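Local coordinates for ABC transporter, substrate binding protein (Polyamine) (Agrobacterium tumefaciens, PDB 4EUO), which binds gamma-aminobutanoic acid selectively in the periplasm, probably as the substrate-binding component of an ABC transporter, at residues A[256-264]-A[276-284]. Numbering follows the deposited sequence.
Sequences MATATGYAP and KIAKSLPDQ. With ABU (gamma-amino-butanoic acid), chain E.
L281 reaches across to the chain leaving helix 250-260 and spreads its two methyls over it. With CG beside its own backbone N (chi1 -55°) and an extended chi2, CD1 lies 3.9 Å from CD of P264, the two side chains crossing at about a right angle, while CD2 rests 3.6 Å from the carbonyl O of G261. That same methyl also sits against Y262 O, a buried carbonyl oxygen that has no polar partner in the model. The A263 methyl points back at L281, its CB 4.2 Å from L281 CB, and is hemmed in further by the carboxylate of D283 and by the ring of P282. The P282 ring comes up to the oxygen end of the G261 carbonyl, with CD 3.3 Å from G261 O. No direct hydrogen bond joins 256-264 to 276-284; instead, one water donates to both G261 O and S280 O, and N201 also bonds G261 O. Toward helix 275-278, CD1 of I277 meets CG2 of T258 at the more open end. As the helix finishes, T260 OG1 accepts from Y262 N at 3.0 Å, an ST turn that links the helix end to Y262. Y262, whose CB is directed away from 276-284, stacks its ring on F99 and gives its hydroxyl proton to ABU O, 2.6 Å from OH. The apolar contact thus lies directly behind the turn that carries a ligand-pocket tyrosine, in the cleft of a periplasmic binding protein.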
loop_
_atom_site.group_PDB
_atom_site.type_symbol
_atom_site.label_atom_id
_atom_site.label_comp_id
_atom_site.label_asym_id
_atom_site.label_seq_id
_atom_site.Cartn_x
_atom_site.Cartn_y
_atom_site.Cartn_z
ATOM N N MET A 256 2.620 -14.913 -0.025
ATOM C CA MET A 256 2.511 -13.549 0.512
ATOM C C MET A 256 1.013 -13.234 0.687
ATOM O O MET A 256 0.589 -12.707 1.715
ATOM C CB MET A 256 3.182 -12.591 -0.475
ATOM C CG MET A 256 3.025 -11.096 -0.137
ATOM S SD MET A 256 1.416 -10.406 -0.646
ATOM C CE MET A 256 1.428 -10.755 -2.410
ATOM N N ALA A 257 0.193 -13.576 -0.328
ATOM C CA ALA A 257 -1.219 -13.251 -0.253
ATOM C C ALA A 257 -1.941 -13.995 0.863
ATOM O O ALA A 257 -2.728 -13.423 1.622
ATOM C CB ALA A 257 -1.873 -13.570 -1.602
ATOM N N THR A 258 -1.652 -15.302 0.976
ATOM C CA THR A 258 -2.249 -16.108 2.029
ATOM C C THR A 258 -1.892 -15.535 3.402
ATOM O O THR A 258 -2.755 -15.525 4.286
ATOM C CB THR A 258 -1.715 -17.551 1.898
ATOM O OG1 THR A 258 -2.157 -18.076 0.655
ATOM C CG2 THR A 258 -2.184 -18.475 3.035
ATOM N N ALA A 259 -0.647 -15.074 3.574
ATOM C CA ALA A 259 -0.155 -14.575 4.862
ATOM C C ALA A 259 -0.620 -13.170 5.191
ATOM O O ALA A 259 -0.523 -12.778 6.351
ATOM C CB ALA A 259 1.356 -14.613 4.882
ATOM N N THR A 260 -1.069 -12.382 4.185
ATOM C CA THR A 260 -1.396 -10.979 4.464
ATOM C C THR A 260 -2.829 -10.550 4.250
ATOM O O THR A 260 -3.242 -9.558 4.835
ATOM C CB THR A 260 -0.572 -10.041 3.567
ATOM O OG1 THR A 260 -0.857 -10.334 2.195
ATOM C CG2 THR A 260 0.914 -10.107 3.837
ATOM N N GLY A 261 -3.537 -11.187 3.326
ATOM C CA GLY A 261 -4.844 -10.704 2.899
ATOM C C GLY A 261 -4.744 -9.725 1.726
ATOM O O GLY A 261 -5.752 -9.173 1.308
ATOM N N TYR A 262 -3.543 -9.545 1.161
ATOM C CA TYR A 262 -3.353 -8.718 -0.039
ATOM C C TYR A 262 -3.457 -9.638 -1.249
ATOM O O TYR A 262 -3.298 -10.856 -1.108
ATOM C CB TYR A 262 -1.987 -8.000 -0.019
ATOM C CG TYR A 262 -1.945 -6.911 1.032
ATOM C CD1 TYR A 262 -2.946 -5.955 1.103
ATOM C CD2 TYR A 262 -0.937 -6.881 2.002
ATOM C CE1 TYR A 262 -2.929 -4.961 2.075
ATOM C CE2 TYR A 262 -0.917 -5.901 2.988
ATOM C CZ TYR A 262 -1.933 -4.963 3.031
ATOM O OH TYR A 262 -2.008 -4.056 4.043
ATOM N N ALA A 263 -3.756 -9.082 -2.423
ATOM C CA ALA A 263 -3.875 -9.895 -3.626
ATOM C C ALA A 263 -2.533 -10.042 -4.312
ATOM O O ALA A 263 -1.705 -9.118 -4.329
ATOM C CB ALA A 263 -4.896 -9.287 -4.577
ATOM N N PRO A 264 -2.282 -11.220 -4.909
ATOM C CA PRO A 264 -1.028 -11.415 -5.641
ATOM C C PRO A 264 -1.009 -10.647 -6.959
ATOM O O PRO A 264 -2.064 -10.302 -7.514
ATOM C CB PRO A 264 -0.980 -12.922 -5.860
ATOM C CG PRO A 264 -2.395 -13.357 -5.836
ATOM C CD PRO A 264 -3.159 -12.409 -4.968
ATOM N N LYS A 276 -11.190 -20.383 -0.214
ATOM C CA LYS A 276 -11.830 -19.633 0.873
ATOM C C LYS A 276 -11.062 -18.330 1.210
ATOM O O LYS A 276 -11.674 -17.337 1.607
ATOM C CB LYS A 276 -12.058 -20.550 2.097
ATOM C CG LYS A 276 -11.497 -20.065 3.432
ATOM C CD LYS A 276 -10.767 -21.174 4.167
ATOM C CE LYS A 276 -10.132 -20.663 5.434
ATOM N NZ LYS A 276 -10.606 -21.415 6.624
ATOM N N ILE A 277 -9.729 -18.352 1.040
ATOM C CA ILE A 277 -8.858 -17.197 1.277
ATOM C C ILE A 277 -8.861 -16.310 0.021
ATOM O O ILE A 277 -9.069 -15.096 0.134
ATOM C CB ILE A 277 -7.432 -17.644 1.725
ATOM C CG1 ILE A 277 -7.497 -18.388 3.092
ATOM C CG2 ILE A 277 -6.474 -16.437 1.805
ATOM C CD1 ILE A 277 -6.233 -19.179 3.487
ATOM N N ALA A 278 -8.715 -16.913 -1.176
ATOM C CA ALA A 278 -8.697 -16.162 -2.438
ATOM C C ALA A 278 -9.952 -15.313 -2.679
ATOM O O ALA A 278 -9.841 -14.204 -3.202
ATOM C CB ALA A 278 -8.448 -17.108 -3.616
ATOM N N LYS A 279 -11.139 -15.795 -2.249
ATOM C CA LYS A 279 -12.405 -15.082 -2.426
ATOM C C LYS A 279 -12.487 -13.735 -1.692
ATOM O O LYS A 279 -13.289 -12.875 -2.066
ATOM C CB LYS A 279 -13.583 -15.979 -1.975
ATOM C CG LYS A 279 -14.513 -16.376 -3.115
ATOM C CD LYS A 279 -15.829 -16.981 -2.604
ATOM C CE LYS A 279 -16.929 -15.958 -2.406
ATOM N NZ LYS A 279 -17.577 -15.585 -3.691
ATOM N N SER A 280 -11.698 -13.565 -0.628
ATOM C CA SER A 280 -11.743 -12.370 0.215
ATOM C C SER A 280 -10.701 -11.307 -0.158
ATOM O O SER A 280 -10.660 -10.267 0.505
ATOM C CB SER A 280 -11.519 -12.784 1.670
ATOM O OG SER A 280 -10.221 -13.333 1.849
ATOM N N LEU A 281 -9.823 -11.597 -1.129
ATOM C CA LEU A 281 -8.726 -10.694 -1.472
ATOM C C LEU A 281 -9.228 -9.482 -2.229
ATOM O O LEU A 281 -10.294 -9.531 -2.859
ATOM C CB LEU A 281 -7.633 -11.432 -2.240
ATOM C CG LEU A 281 -7.032 -12.686 -1.566
ATOM C CD1 LEU A 281 -6.018 -13.302 -2.452
ATOM C CD2 LEU A 281 -6.454 -12.398 -0.155
ATOM N N PRO A 282 -8.488 -8.360 -2.190
ATOM C CA PRO A 282 -8.998 -7.117 -2.804
ATOM C C PRO A 282 -9.401 -7.228 -4.259
ATOM O O PRO A 282 -10.344 -6.555 -4.660
ATOM C CB PRO A 282 -7.820 -6.148 -2.682
ATOM C CG PRO A 282 -7.100 -6.627 -1.487
ATOM C CD PRO A 282 -7.254 -8.119 -1.417
ATOM N N ASP A 283 -8.729 -8.069 -5.039
ATOM C CA ASP A 283 -9.093 -8.193 -6.455
ATOM C C ASP A 283 -10.420 -8.933 -6.693
ATOM O O ASP A 283 -10.896 -8.970 -7.837
ATOM C CB ASP A 283 -7.934 -8.790 -7.256
ATOM C CG ASP A 283 -7.496 -10.174 -6.859
ATOM O OD1 ASP A 283 -7.952 -10.670 -5.793
ATOM O OD2 ASP A 283 -6.613 -10.746 -7.570
ATOM N N GLN A 284 -11.030 -9.479 -5.628
ATOM C CA GLN A 284 -12.348 -10.113 -5.664
ATOM C C GLN A 284 -13.424 -9.257 -4.998
ATOM O O GLN A 284 -14.604 -9.613 -5.067
ATOM C CB GLN A 284 -12.320 -11.498 -4.995
ATOM C CG GLN A 284 -11.339 -12.466 -5.659
ATOM C CD GLN A 284 -11.758 -12.847 -7.054
ATOM O OE1 GLN A 284 -12.934 -13.094 -7.326
ATOM N NE2 GLN A 284 -10.807 -12.887 -7.970
HETATM N N ABU E . 1.692 0.752 0.683
HETATM C CD ABU E . 0.876 -0.315 1.275
HETATM C CB ABU E . 1.524 -0.892 2.511
HETATM C CG ABU E . 0.670 -1.987 3.052
HETATM C C ABU E . 1.120 -2.577 4.372
HETATM O O ABU E . 0.227 -3.278 5.068
HETATM O OXT ABU E . 2.290 -2.326 4.906
HETATM O O HOH W 1 -8.293 -9.690 2.225
#